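CD160 antigen (Homo sapiens, PDB 6NGG) acts as an immune-cell receptor that binds TNFRSF14 (HVEM) and MHC class I molecules and delivers stimulatory or inhibitory signals. Local coordinates at residues A[14-19]-A[69-74]; A[85-90]-A[101-106]; A[3-8]-A[20-25]; A[31-36]-A[50-55]. The protein carries 1 engineered substitution. One frame throughout, in Å; residues are numbered along the deposited sequence.

Contact 1. Residues A[14-19]-A[69-74]; sequences RLNLIC and QLMFTI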
loop_
_atom_site.group_PDB
_atom_site.type_symbol
_atom_site.label_atom_id
_atom_site.label_comp_id
_atom_site.label_asym_id
_atom_site.label_seq_id
_atom_site.Cartn_x
_atom_site.Cartn_y
_atom_site.Cartn_z
ATOM N N ARG A 14 3.288 0.186 17.227
ATOM C CA ARG A 14 2.844 0.686 15.929
ATOM C C ARG A 14 3.421 -0.204 14.784
ATOM O O ARG A 14 4.616 -0.546 14.801
ATOM C CB ARG A 14 3.313 2.159 15.853
ATOM C CG ARG A 14 3.418 2.738 14.487
ATOM C CD ARG A 14 3.835 4.191 14.597
ATOM N NE ARG A 14 4.102 4.639 13.240
ATOM C CZ ARG A 14 4.073 5.895 12.800
ATOM N NH1 ARG A 14 3.789 6.937 13.632
ATOM N NH2 ARG A 14 4.343 6.087 11.508
ATOM N N LEU A 15 2.584 -0.493 13.787
ATOM C CA LEU A 15 2.950 -1.255 12.585
ATOM C C LEU A 15 2.629 -0.419 11.361
ATOM O O LEU A 15 1.495 0.118 11.218
ATOM C CB LEU A 15 2.108 -2.492 12.505
ATOM C CG LEU A 15 2.360 -3.419 11.287
ATOM C CD1 LEU A 15 3.764 -3.872 11.162
ATOM C CD2 LEU A 15 1.406 -4.593 11.410
ATOM N N ASN A 16 3.610 -0.254 10.497
ATOM C CA ASN A 16 3.376 0.482 9.265
ATOM C C ASN A 16 3.354 -0.454 8.049
ATOM O O ASN A 16 4.325 -1.214 7.860
ATOM C CB ASN A 16 4.504 1.505 9.102
ATOM C CG ASN A 16 4.705 2.359 10.321
ATOM O OD1 ASN A 16 3.806 3.054 10.742
ATOM N ND2 ASN A 16 5.918 2.275 10.924
ATOM N N LEU A 17 2.331 -0.397 7.222
ATOM C CA LEU A 17 2.227 -1.253 6.035
ATOM C C LEU A 17 2.514 -0.347 4.857
ATOM O O LEU A 17 1.890 0.722 4.720
ATOM C CB LEU A 17 0.854 -1.889 5.922
ATOM C CG LEU A 17 0.434 -2.814 7.074
ATOM C CD1 LEU A 17 -0.950 -3.441 6.835
ATOM C CD2 LEU A 17 1.474 -3.858 7.412
ATOM N N ILE A 18 3.475 -0.729 4.032
ATOM C CA ILE A 18 4.045 0.142 2.992
ATOM C C ILE A 18 3.896 -0.454 1.575
ATOM O O ILE A 18 4.338 -1.553 1.275
ATOM C CB ILE A 18 5.498 0.480 3.313
ATOM C CG1 ILE A 18 5.633 0.992 4.794
ATOM C CG2 ILE A 18 6.085 1.448 2.311
ATOM C CD1 ILE A 18 7.013 0.913 5.392
ATOM N N CYS A 19 3.288 0.316 0.696
ATOM C CA CYS A 19 3.150 -0.016 -0.715
ATOM C C CYS A 19 3.991 0.977 -1.569
ATOM O O CYS A 19 3.901 2.170 -1.327
ATOM C CB CYS A 19 1.737 0.164 -1.110
ATOM S SG CYS A 19 0.475 -0.782 -0.228
ATOM N N GLN A 69 5.274 6.200 -2.713
ATOM C CA GLN A 69 4.989 5.375 -1.568
ATOM C C GLN A 69 3.676 5.705 -0.903
ATOM O O GLN A 69 3.338 6.889 -0.772
ATOM C CB GLN A 69 6.107 5.488 -0.565
ATOM C CG GLN A 69 6.005 4.508 0.575
ATOM C CD GLN A 69 6.990 4.864 1.665
ATOM O OE1 GLN A 69 8.184 4.519 1.575
ATOM N NE2 GLN A 69 6.501 5.540 2.718
ATOM N N LEU A 70 2.974 4.653 -0.482
ATOM C CA LEU A 70 1.785 4.767 0.415
ATOM C C LEU A 70 2.056 4.039 1.720
ATOM O O LEU A 70 2.502 2.890 1.718
ATOM C CB LEU A 70 0.567 4.205 -0.214
ATOM C CG LEU A 70 -0.655 3.867 0.660
ATOM C CD1 LEU A 70 -1.175 5.144 1.220
ATOM C CD2 LEU A 70 -1.740 3.255 -0.147
ATOM N N MET A 71 1.799 4.701 2.846
ATOM C CA MET A 71 2.045 4.053 4.177
ATOM C C MET A 71 0.747 4.115 4.971
ATOM O O MET A 71 0.104 5.209 5.045
ATOM C CB MET A 71 3.235 4.667 4.914
ATOM C CG MET A 71 3.421 4.150 6.351
ATOM S SD MET A 71 4.735 4.935 7.317
ATOM C CE MET A 71 6.019 4.410 6.279
ATOM N N PHE A 72 0.261 2.934 5.366
ATOM C CA PHE A 72 -0.892 2.814 6.225
ATOM C C PHE A 72 -0.377 2.474 7.624
ATOM O O PHE A 72 0.342 1.486 7.796
ATOM C CB PHE A 72 -1.808 1.746 5.700
ATOM C CG PHE A 72 -2.971 1.464 6.582
ATOM C CD1 PHE A 72 -3.957 2.422 6.755
ATOM C CD2 PHE A 72 -3.119 0.213 7.191
ATOM C CE1 PHE A 72 -5.081 2.170 7.526
ATOM C CE2 PHE A 72 -4.239 -0.026 7.986
ATOM C CZ PHE A 72 -5.187 0.967 8.189
ATOM N N THR A 73 -0.743 3.271 8.621
ATOM C CA THR A 73 -0.233 3.064 9.972
ATOM C C THR A 73 -1.330 2.533 10.897
ATOM O O THR A 73 -2.444 3.037 10.877
ATOM C CB THR A 73 0.438 4.325 10.545
ATOM O OG1 THR A 73 1.582 4.677 9.730
ATOM C CG2 THR A 73 0.974 4.040 12.001
ATOM N N ILE A 74 -1.016 1.448 11.603
ATOM C CA ILE A 74 -1.832 0.869 12.646
ATOM C C ILE A 74 -1.151 1.265 13.992
ATOM O O ILE A 74 -0.069 0.851 14.281
ATOM C CB ILE A 74 -1.933 -0.637 12.480
ATOM C CG1 ILE A 74 -2.610 -1.010 11.165
ATOM C CG2 ILE A 74 -2.683 -1.275 13.624
ATOM C CD1 ILE A 74 -2.278 -2.404 10.693
#
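Strands 14-19 and 69-74 run antiparallel at 158°, joined by six nearly straight backbone hydrogen bonds at the pairs Leu-15/Ile-74, Leu-17/Phe-72 and Cys-19/Leu-70. Arg-14 is the side chain to follow. CG sits anti to the backbone N (chi1 159°) and the chain stays extended to NE. CB meets the carbonyl O of Ile-74; CG and CD then pass the methyl CG2 of Thr-73, which ends over one guanidinium face, 3.4 Å from Arg-14 NE. In the guanidinium plane, NE and NH2 grip Asn-16 OD1 side-on, NE at 3.0 Å on a lone pair, NH2 from above the carbonyl plane. A third donor, Thr-73 OG1, reaches Asn-16 OD1 at 2.9 Å, so three donors fix this amide's rotation, while ND2 is held by Ser-9. Farther along the same face, Met-71 lays SD 3.9 Å from Asn-16 CB and bends at chi3 to bring CE 3.7 Å from Ile-18 CD1. Leu-15, Leu-17, Cys-19, Leu-70, Phe-72 and Ile-74 point to the other face, where Leu-17 CD1 approaches the Phe-72 ring edge and Cys-19 is disulfide-bonded to Cys-87. A mixed outer face alternating with an apolar inner one is the pattern of an immunoglobulin beta sandwich.

Contact 2. Residues A[85-90]-A[101-106]; sequences YQCCAR and HFFSIL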
loop_
_atom_site.group_PDB
_atom_site.type_symbol
_atom_site.label_atom_id
_atom_site.label_comp_id
_atom_site.label_asym_id
_atom_site.label_seq_id
_atom_site.Cartn_x
_atom_site.Cartn_y
_atom_site.Cartn_z
ATOM N N TYR A 85 -3.830 -8.833 3.177
ATOM C CA TYR A 85 -3.748 -7.515 2.598
ATOM C C TYR A 85 -3.106 -7.534 1.204
ATOM O O TYR A 85 -2.344 -8.409 0.864
ATOM C CB TYR A 85 -2.886 -6.615 3.497
ATOM C CG TYR A 85 -3.428 -6.292 4.879
ATOM C CD1 TYR A 85 -3.330 -7.221 5.950
ATOM C CD2 TYR A 85 -4.032 -5.087 5.144
ATOM C CE1 TYR A 85 -3.790 -6.900 7.222
ATOM C CE2 TYR A 85 -4.478 -4.754 6.435
ATOM C CZ TYR A 85 -4.395 -5.701 7.464
ATOM O OH TYR A 85 -4.849 -5.411 8.750
ATOM N N GLN A 86 -3.398 -6.507 0.433
ATOM C CA GLN A 86 -2.819 -6.329 -0.882
ATOM C C GLN A 86 -2.743 -4.862 -1.205
ATOM O O GLN A 86 -3.723 -4.125 -1.017
ATOM C CB GLN A 86 -3.659 -7.055 -1.932
ATOM C CG GLN A 86 -2.957 -7.109 -3.284
ATOM C CD GLN A 86 -3.726 -7.809 -4.388
ATOM O OE1 GLN A 86 -3.090 -8.511 -5.202
ATOM N NE2 GLN A 86 -5.044 -7.644 -4.452
ATOM N N CYS A 87 -1.570 -4.485 -1.686
ATOM C CA CYS A 87 -1.284 -3.166 -2.292
ATOM C C CYS A 87 -1.714 -3.207 -3.767
ATOM O O CYS A 87 -1.326 -4.135 -4.509
ATOM C CB CYS A 87 0.225 -2.888 -2.277
ATOM S SG CYS A 87 0.977 -2.687 -0.619
ATOM N N CYS A 88 -2.410 -2.153 -4.219
ATOM C CA CYS A 88 -2.788 -2.014 -5.607
ATOM C C CYS A 88 -2.586 -0.593 -6.123
ATOM O O CYS A 88 -2.459 0.366 -5.357
ATOM C CB CYS A 88 -4.263 -2.458 -5.737
ATOM S SG CYS A 88 -4.423 -4.258 -5.431
ATOM N N ALA A 89 -2.547 -0.445 -7.432
ATOM C CA ALA A 89 -2.578 0.906 -8.006
ATOM C C ALA A 89 -3.275 0.905 -9.342
ATOM O O ALA A 89 -3.262 -0.116 -10.062
ATOM C CB ALA A 89 -1.181 1.510 -8.074
ATOM N N ARG A 90 -3.838 2.052 -9.692
ATOM C CA ARG A 90 -4.638 2.198 -10.855
ATOM C C ARG A 90 -4.394 3.504 -11.557
ATOM O O ARG A 90 -4.451 4.562 -10.926
ATOM C CB ARG A 90 -6.136 2.073 -10.495
ATOM C CG ARG A 90 -6.953 2.073 -11.778
ATOM C CD ARG A 90 -8.445 2.045 -11.580
ATOM N NE ARG A 90 -8.826 3.259 -10.866
ATOM C CZ ARG A 90 -9.836 3.339 -10.005
ATOM N NH1 ARG A 90 -10.614 2.265 -9.766
ATOM N NH2 ARG A 90 -10.065 4.504 -9.388
ATOM N N HIS A 101 1.751 -8.570 -4.169
ATOM C CA HIS A 101 1.526 -9.940 -3.643
ATOM C C HIS A 101 0.718 -9.852 -2.385
ATOM O O HIS A 101 0.768 -8.856 -1.699
ATOM C CB HIS A 101 2.851 -10.620 -3.292
ATOM C CG HIS A 101 3.671 -10.930 -4.488
ATOM N ND1 HIS A 101 5.028 -10.712 -4.544
ATOM C CD2 HIS A 101 3.318 -11.438 -5.690
ATOM C CE1 HIS A 101 5.480 -11.088 -5.728
ATOM N NE2 HIS A 101 4.461 -11.529 -6.440
ATOM N N PHE A 102 0.036 -10.917 -2.022
ATOM C CA PHE A 102 -0.805 -10.905 -0.811
ATOM C C PHE A 102 0.091 -11.100 0.389
ATOM O O PHE A 102 1.024 -11.861 0.284
ATOM C CB PHE A 102 -1.819 -12.070 -0.917
ATOM C CG PHE A 102 -2.882 -11.838 -1.972
ATOM C CD1 PHE A 102 -3.894 -10.951 -1.744
ATOM C CD2 PHE A 102 -2.856 -12.503 -3.187
ATOM C CE1 PHE A 102 -4.868 -10.718 -2.685
ATOM C CE2 PHE A 102 -3.827 -12.243 -4.161
ATOM C CZ PHE A 102 -4.842 -11.363 -3.898
ATOM N N PHE A 103 -0.171 -10.430 1.527
ATOM C CA PHE A 103 0.522 -10.766 2.750
ATOM C C PHE A 103 -0.420 -10.774 3.908
ATOM O O PHE A 103 -1.558 -10.277 3.767
ATOM C CB PHE A 103 1.702 -9.778 2.966
ATOM C CG PHE A 103 1.297 -8.338 3.066
ATOM C CD1 PHE A 103 1.088 -7.570 1.904
ATOM C CD2 PHE A 103 1.114 -7.733 4.314
ATOM C CE1 PHE A 103 0.752 -6.226 2.019
ATOM C CE2 PHE A 103 0.772 -6.391 4.417
ATOM C CZ PHE A 103 0.607 -5.640 3.250
ATOM N N SER A 104 0.011 -11.253 5.073
ATOM C CA SER A 104 -0.970 -11.370 6.180
ATOM C C SER A 104 -0.397 -10.881 7.442
ATOM O O SER A 104 0.844 -11.019 7.681
ATOM C CB SER A 104 -1.390 -12.846 6.428
ATOM O OG SER A 104 -1.656 -13.502 5.233
ATOM N N ILE A 105 -1.314 -10.327 8.244
ATOM C CA ILE A 105 -1.113 -10.012 9.614
ATOM C C ILE A 105 -1.918 -11.038 10.425
ATOM O O ILE A 105 -3.127 -11.260 10.168
ATOM C CB ILE A 105 -1.624 -8.607 9.983
ATOM C CG1 ILE A 105 -0.661 -7.528 9.611
ATOM C CG2 ILE A 105 -1.725 -8.416 11.485
ATOM C CD1 ILE A 105 -0.214 -7.539 8.220
ATOM N N LEU A 106 -1.268 -11.615 11.446
ATOM C CA LEU A 106 -2.016 -12.495 12.329
ATOM C C LEU A 106 -1.884 -12.019 13.774
ATOM O O LEU A 106 -0.759 -11.909 14.318
ATOM C CB LEU A 106 -1.576 -13.944 12.177
ATOM C CG LEU A 106 -2.256 -14.892 13.194
ATOM C CD1 LEU A 106 -3.730 -15.123 12.846
ATOM C CD2 LEU A 106 -1.451 -16.178 13.337
HETATM O O HOH W 1 0.714 -6.189 -1.786
#
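Phe-103 takes the crowded first torsion, CG between the backbone N and the carbonyl carbon (chi1 60°), which brings its ring against Tyr-85 CB, with Cys-87 SG near its edge. Tyr-85 instead has CG anti to its carbonyl carbon (chi1 -66°), and its CB lands over the Phe-103 face, 3.6 Å from Phe-103 CZ, as a CH-pi contact. The two rings are nearly parallel but slid so far apart that they barely overlap. Beyond them, Ile-105 CD1 touches Tyr-85 CE1 at 3.8 Å. Gln-86, extended, stacks its amide on Phe-102, with OE1 over one ring face, 3.6 Å from Phe-102 CZ; that oxygen is hydrogen-bonded to Gln-99. Tyr-85 N to Phe-103 O (2.8 Å) and Phe-103 N to Tyr-85 O close one hydrogen-bonded pair. Next to it a water fills in, accepting from Cys-87 N and donating to His-101 O at 2.7 Å; direct bonding resumes between Cys-87 and Gly-100. Tyr-85 OH bonds His-81 O, consistent with the tyrosine corner of immunoglobulin domains. Aromatic and apolar packing thus dominates, with water bridging a local interruption.

Contact 3. Residues A[3-8]-A[20-25]; sequences NITSSA and TVWHKK
One face of the Trp-22 indole carries Thr-20 CG2, 3.4 Å above the plane and toward the rim, while Asn-3 O and Thr-5 OG1 lie at its edge. The Asn-3 amide runs alongside, its plane 13° from the ring and OD1 3.4 Å from Trp-22 CB. All this decorates the beta hairpin formed by strands 3-11 and 14-22 at the start of the immunoglobulin domain. Backbone bonds link Thr-5 and Thr-20 in both directions, and Trp-22 N points straight along the Asn-3 C=O axis. Opposite the indole, Ile-4 and Val-21 turn their side chains to the sandwich interior, where both touch Ala-89. Thr-5 OG1 occupies the crowded position between its backbone N and carbonyl carbon (chi1 58°), and from there it accepts the indole N-H: Trp-22 NE1 to Thr-5 OG1 is 2.9 Å, 169° at the hydrogen and in the ring plane, fixing the ring's rotation. Farther along, one water bridges the two strands, 2.9 Å from Ser-7 OG and 2.6 Å from Thr-20 OG1.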
loop_
_atom_site.group_PDB
_atom_site.type_symbol
_atom_site.label_atom_id
_atom_site.label_comp_id
_atom_site.label_asym_id
_atom_site.label_seq_id
_atom_site.Cartn_x
_atom_site.Cartn_y
_atom_site.Cartn_z
ATOM N N ASN A 3 5.725 -1.877 -11.474
ATOM C CA ASN A 3 5.446 -2.928 -10.495
ATOM C C ASN A 3 5.241 -2.291 -9.092
ATOM O O ASN A 3 5.655 -1.199 -8.875
ATOM C CB ASN A 3 6.599 -3.935 -10.411
ATOM C CG ASN A 3 7.866 -3.327 -9.859
ATOM O OD1 ASN A 3 8.441 -2.425 -10.470
ATOM N ND2 ASN A 3 8.334 -3.819 -8.737
ATOM N N ILE A 4 4.619 -3.014 -8.197
ATOM C CA ILE A 4 4.330 -2.560 -6.812
ATOM C C ILE A 4 5.007 -3.483 -5.851
ATOM O O ILE A 4 4.855 -4.665 -6.013
ATOM C CB ILE A 4 2.827 -2.619 -6.479
ATOM C CG1 ILE A 4 1.999 -1.974 -7.544
ATOM C CG2 ILE A 4 2.576 -1.899 -5.157
ATOM C CD1 ILE A 4 0.532 -1.843 -7.136
ATOM N N THR A 5 5.785 -2.969 -4.889
ATOM C CA THR A 5 6.409 -3.775 -3.893
ATOM C C THR A 5 5.766 -3.487 -2.548
ATOM O O THR A 5 5.213 -2.383 -2.325
ATOM C CB THR A 5 7.920 -3.535 -3.818
ATOM O OG1 THR A 5 8.200 -2.167 -3.546
ATOM C CG2 THR A 5 8.546 -3.927 -5.106
ATOM N N SER A 6 5.840 -4.459 -1.674
ATOM C CA SER A 6 5.188 -4.394 -0.358
ATOM C C SER A 6 6.189 -4.584 0.755
ATOM O O SER A 6 7.126 -5.362 0.633
ATOM C CB SER A 6 4.173 -5.466 -0.241
ATOM O OG SER A 6 3.208 -5.200 -1.199
ATOM N N SER A 7 6.041 -3.805 1.802
ATOM C CA SER A 7 6.902 -3.934 2.949
ATOM C C SER A 7 6.226 -3.482 4.250
ATOM O O SER A 7 5.063 -3.025 4.269
ATOM C CB SER A 7 8.193 -3.141 2.694
ATOM O OG SER A 7 7.924 -1.775 2.516
ATOM N N ALA A 8 6.951 -3.622 5.359
ATOM C CA ALA A 8 6.394 -3.295 6.675
ATOM C C ALA A 8 7.520 -2.902 7.607
ATOM O O ALA A 8 8.620 -3.370 7.405
ATOM C CB ALA A 8 5.655 -4.495 7.185
ATOM N N THR A 20 4.758 0.461 -2.541
ATOM C CA THR A 20 5.683 1.257 -3.344
ATOM C C THR A 20 5.505 0.897 -4.784
ATOM O O THR A 20 5.635 -0.287 -5.175
ATOM C CB THR A 20 7.128 1.047 -2.930
ATOM O OG1 THR A 20 7.196 1.181 -1.558
ATOM C CG2 THR A 20 8.036 2.072 -3.558
ATOM N N VAL A 21 5.040 1.860 -5.527
ATOM C CA VAL A 21 4.989 1.767 -6.966
ATOM C C VAL A 21 6.283 2.289 -7.556
ATOM O O VAL A 21 6.687 3.370 -7.261
ATOM C CB VAL A 21 3.817 2.615 -7.541
ATOM C CG1 VAL A 21 3.793 2.543 -9.048
ATOM C CG2 VAL A 21 2.491 2.209 -6.932
ATOM N N TRP A 22 6.870 1.493 -8.421
ATOM C CA TRP A 22 8.059 1.837 -9.159
ATOM C C TRP A 22 7.654 2.205 -10.587
ATOM O O TRP A 22 6.752 1.576 -11.199
ATOM C CB TRP A 22 9.042 0.679 -9.189
ATOM C CG TRP A 22 9.440 0.312 -7.767
ATOM C CD1 TRP A 22 8.752 -0.472 -6.906
ATOM C CD2 TRP A 22 10.569 0.795 -7.069
ATOM N NE1 TRP A 22 9.387 -0.530 -5.689
ATOM C CE2 TRP A 22 10.506 0.259 -5.755
ATOM C CE3 TRP A 22 11.577 1.736 -7.373
ATOM C CZ2 TRP A 22 11.449 0.598 -4.748
ATOM C CZ3 TRP A 22 12.526 2.059 -6.380
ATOM C CH2 TRP A 22 12.474 1.450 -5.098
ATOM N N HIS A 23 8.289 3.249 -11.073
ATOM C CA HIS A 23 7.922 3.855 -12.340
ATOM C C HIS A 23 9.084 4.628 -12.910
ATOM O O HIS A 23 9.968 4.991 -12.218
ATOM C CB HIS A 23 6.743 4.790 -12.116
ATOM C CG HIS A 23 6.906 5.784 -11.002
ATOM N ND1 HIS A 23 7.663 6.921 -11.120
ATOM C CD2 HIS A 23 6.290 5.866 -9.793
ATOM C CE1 HIS A 23 7.577 7.628 -10.000
ATOM N NE2 HIS A 23 6.704 7.022 -9.202
ATOM N N LYS A 24 9.096 4.794 -14.211
ATOM C CA LYS A 24 9.963 5.784 -14.826
ATOM C C LYS A 24 9.788 7.147 -14.258
ATOM O O LYS A 24 8.656 7.561 -13.881
ATOM C CB LYS A 24 9.591 5.923 -16.285
ATOM C CG LYS A 24 10.568 5.297 -17.176
ATOM C CD LYS A 24 10.244 3.900 -17.451
ATOM C CE LYS A 24 10.686 3.648 -18.883
ATOM N NZ LYS A 24 10.516 2.196 -19.168
ATOM N N LYS A 25 10.864 7.897 -14.316
ATOM C CA LYS A 25 10.851 9.234 -13.797
ATOM C C LYS A 25 9.805 10.141 -14.448
ATOM O O LYS A 25 9.253 11.040 -13.813
ATOM C CB LYS A 25 12.260 9.837 -13.860
ATOM C CG LYS A 25 12.701 10.195 -15.255
ATOM C CD LYS A 25 14.145 10.665 -15.312
ATOM C CE LYS A 25 14.521 10.865 -16.786
ATOM N NZ LYS A 25 15.666 11.770 -16.872
HETATM O O HOH W 2 7.082 -1.028 -0.139
#

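Contact 4. Residues A[31-36]-A[50-55]; sequences FVMFLC and KQLRLK. Engineered in segment 31-36: Met-33 (natural residue Val).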
loop_
_atom_site.group_PDB
_atom_site.type_symbol
_atom_site.label_atom_id
_atom_site.label_comp_id
_atom_site.label_asym_id
_atom_site.label_seq_id
_atom_site.Cartn_x
_atom_site.Cartn_y
_atom_site.Cartn_z
ATOM N N PHE A 31 -1.753 8.084 -11.307
ATOM C CA PHE A 31 -2.242 6.803 -10.741
ATOM C C PHE A 31 -2.616 7.036 -9.276
ATOM O O PHE A 31 -2.090 7.929 -8.635
ATOM C CB PHE A 31 -1.244 5.617 -10.870
ATOM C CG PHE A 31 0.093 5.863 -10.263
ATOM C CD1 PHE A 31 0.321 5.666 -8.867
ATOM C CD2 PHE A 31 1.141 6.289 -11.057
ATOM C CE1 PHE A 31 1.536 5.902 -8.308
ATOM C CE2 PHE A 31 2.392 6.534 -10.469
ATOM C CZ PHE A 31 2.594 6.322 -9.085
ATOM N N VAL A 32 -3.540 6.231 -8.783
ATOM C CA VAL A 32 -3.876 6.146 -7.367
ATOM C C VAL A 32 -3.385 4.814 -6.823
ATOM O O VAL A 32 -3.483 3.778 -7.474
ATOM C CB VAL A 32 -5.396 6.340 -7.134
ATOM C CG1 VAL A 32 -6.220 5.278 -7.867
ATOM C CG2 VAL A 32 -5.752 6.366 -5.667
ATOM N N MET A 33 -2.829 4.883 -5.616
ATOM C CA MET A 33 -2.356 3.739 -4.849
ATOM C C MET A 33 -3.361 3.486 -3.752
ATOM O O MET A 33 -3.944 4.402 -3.208
ATOM C CB MET A 33 -0.998 4.029 -4.197
ATOM C CG MET A 33 0.168 4.312 -5.191
ATOM S SD MET A 33 1.786 4.829 -4.368
ATOM C CE MET A 33 1.433 6.475 -3.809
ATOM N N PHE A 34 -3.530 2.229 -3.393
ATOM C CA PHE A 34 -4.443 1.856 -2.307
ATOM C C PHE A 34 -4.126 0.469 -1.734
ATOM O O PHE A 34 -3.476 -0.326 -2.312
ATOM C CB PHE A 34 -5.915 1.996 -2.779
ATOM C CG PHE A 34 -6.235 1.298 -4.124
ATOM C CD1 PHE A 34 -5.965 1.917 -5.342
ATOM C CD2 PHE A 34 -6.834 0.050 -4.138
ATOM C CE1 PHE A 34 -6.241 1.299 -6.530
ATOM C CE2 PHE A 34 -7.133 -0.578 -5.333
ATOM C CZ PHE A 34 -6.796 0.040 -6.532
ATOM N N LEU A 35 -4.576 0.252 -0.528
ATOM C CA LEU A 35 -4.281 -0.949 0.199
ATOM C C LEU A 35 -5.620 -1.498 0.595
ATOM O O LEU A 35 -6.429 -0.779 1.203
ATOM C CB LEU A 35 -3.479 -0.559 1.476
ATOM C CG LEU A 35 -3.324 -1.730 2.501
ATOM C CD1 LEU A 35 -2.353 -2.776 1.957
ATOM C CD2 LEU A 35 -2.863 -1.291 3.801
ATOM N N CYS A 36 -5.835 -2.772 0.277
ATOM C CA CYS A 36 -7.079 -3.472 0.652
ATOM C C CYS A 36 -6.822 -4.652 1.598
ATOM O O CYS A 36 -5.711 -5.214 1.619
ATOM C CB CYS A 36 -7.751 -3.991 -0.629
ATOM S SG CYS A 36 -8.409 -2.730 -1.742
ATOM N N LYS A 50 -6.937 2.667 2.800
ATOM C CA LYS A 50 -6.287 3.923 2.577
ATOM C C LYS A 50 -5.931 4.084 1.082
ATOM O O LYS A 50 -5.548 3.125 0.439
ATOM C CB LYS A 50 -5.062 4.004 3.446
ATOM C CG LYS A 50 -4.393 5.364 3.268
ATOM C CD LYS A 50 -3.298 5.650 4.257
ATOM C CE LYS A 50 -2.885 7.103 4.117
ATOM N NZ LYS A 50 -1.770 7.363 5.052
ATOM N N GLN A 51 -6.144 5.267 0.514
ATOM C CA GLN A 51 -5.773 5.522 -0.898
ATOM C C GLN A 51 -4.950 6.781 -0.964
ATOM O O GLN A 51 -4.985 7.565 -0.022
ATOM C CB GLN A 51 -6.960 5.707 -1.786
ATOM C CG GLN A 51 -7.984 6.790 -1.380
ATOM C CD GLN A 51 -9.131 6.853 -2.345
ATOM O OE1 GLN A 51 -10.214 6.469 -2.031
ATOM N NE2 GLN A 51 -8.885 7.310 -3.531
ATOM N N LEU A 52 -4.211 6.982 -2.045
ATOM C CA LEU A 52 -3.363 8.155 -2.101
ATOM C C LEU A 52 -2.985 8.439 -3.514
ATOM O O LEU A 52 -2.536 7.516 -4.214
ATOM C CB LEU A 52 -2.090 7.924 -1.273
ATOM C CG LEU A 52 -1.081 9.062 -1.249
ATOM C CD1 LEU A 52 -1.667 10.311 -0.661
ATOM C CD2 LEU A 52 0.202 8.609 -0.549
ATOM N N ARG A 53 -3.173 9.700 -3.920
ATOM C CA ARG A 53 -2.638 10.241 -5.207
ATOM C C ARG A 53 -1.607 11.285 -4.825
ATOM O O ARG A 53 -1.909 12.237 -4.156
ATOM C CB ARG A 53 -3.735 10.897 -6.061
ATOM C CG ARG A 53 -5.009 10.059 -6.204
ATOM C CD ARG A 53 -6.213 10.831 -6.734
ATOM N NE ARG A 53 -6.928 10.042 -7.748
ATOM C CZ ARG A 53 -6.498 9.866 -9.011
ATOM N NH1 ARG A 53 -5.353 10.425 -9.460
ATOM N NH2 ARG A 53 -7.212 9.122 -9.845
ATOM N N LEU A 54 -0.375 11.095 -5.224
ATOM C CA LEU A 54 0.709 11.843 -4.645
ATOM C C LEU A 54 1.053 13.034 -5.526
ATOM O O LEU A 54 1.229 12.894 -6.737
ATOM C CB LEU A 54 1.890 10.872 -4.504
ATOM C CG LEU A 54 2.942 11.072 -3.429
ATOM C CD1 LEU A 54 2.395 11.339 -2.033
ATOM C CD2 LEU A 54 3.867 9.852 -3.485
ATOM N N LYS A 55 1.177 14.218 -4.948
ATOM C CA LYS A 55 1.649 15.329 -5.753
ATOM C C LYS A 55 3.139 15.455 -5.533
ATOM O O LYS A 55 3.630 15.241 -4.403
ATOM C CB LYS A 55 0.870 16.607 -5.454
ATOM C CG LYS A 55 1.171 17.298 -4.128
ATOM C CD LYS A 55 0.076 18.311 -3.787
ATOM C CE LYS A 55 -1.357 17.755 -3.972
ATOM N NZ LYS A 55 -2.438 18.701 -3.598
#
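This is an antiparallel edge pairing: strand 50-52 is an outermost strand of the five-stranded sheet, lying against strand 31-37, whose other side is bonded to strand 83-91. The short segments run at 166°. Met-33 and Leu-52 form a hydrogen-bonded pair, Met-33 N to Leu-52 O at 3.0 Å and nearly straight, Leu-52 N to Met-33 O at 2.8 Å but bent to 141°. One longer bond, Leu-35 N to Lys-50 O at 3.2 Å, follows. Met-33 is an engineered residue, valine in the natural sequence. Its CG is anti to the carbonyl carbon, and a bend at chi3 sets the methyl CE 4.1 Å from Leu-52 CD2 and 4.2 Å from Leu-54 CD2; the Met-33 and Leu-52 chains run alongside each other. On the opposite face Val-32 passes slantwise over Arg-53, with CG2 3.8 Å from Arg-53 CG and CB over one face of the guanidinium. Next along, Phe-34 CB rests 4.0 Å from Gln-51 CB, but the crowded first torsion of Phe-34 (chi1 50°) leads its ring away from strand 50-52. Lys-50 stretches fully and its NZ hydrogen-bonds to Met-71 O of the facing sheet, while Leu-35 packs on Cys-19 and Phe-72. Cys-36 is disulfide-bonded to Cys-43. A mostly apolar inward face, with Lys-50 as its polar member bonding across to the other sheet, fits the edge of a two-sheet immunoglobulin sandwich.

In the fold
Contacts 1 and 3 share strand 14-22 and build the three-stranded sheet; contacts 2 and 4 belong to the five-stranded one, where strands 83-91 and 31-37 are neighbours. The sheets meet face to face through the Cys-19–Cys-87 disulfide, which ties contact 1 to contact 2, and through Leu-17 against Tyr-85 and Phe-103. Val-21 of contact 3 likewise packs on Met-33 of contact 4. Contact 2 is the most buried and largely aromatic. The other three are partly buried, each with a largely apolar inner face (Lys-50 of contact 4 is the exception), but their outer faces differ: charge, amide and hydroxyl beside Met-71 and Ile-18 in contact 1, indole and hydroxyls in contact 3, guanidinium over valine in contact 4.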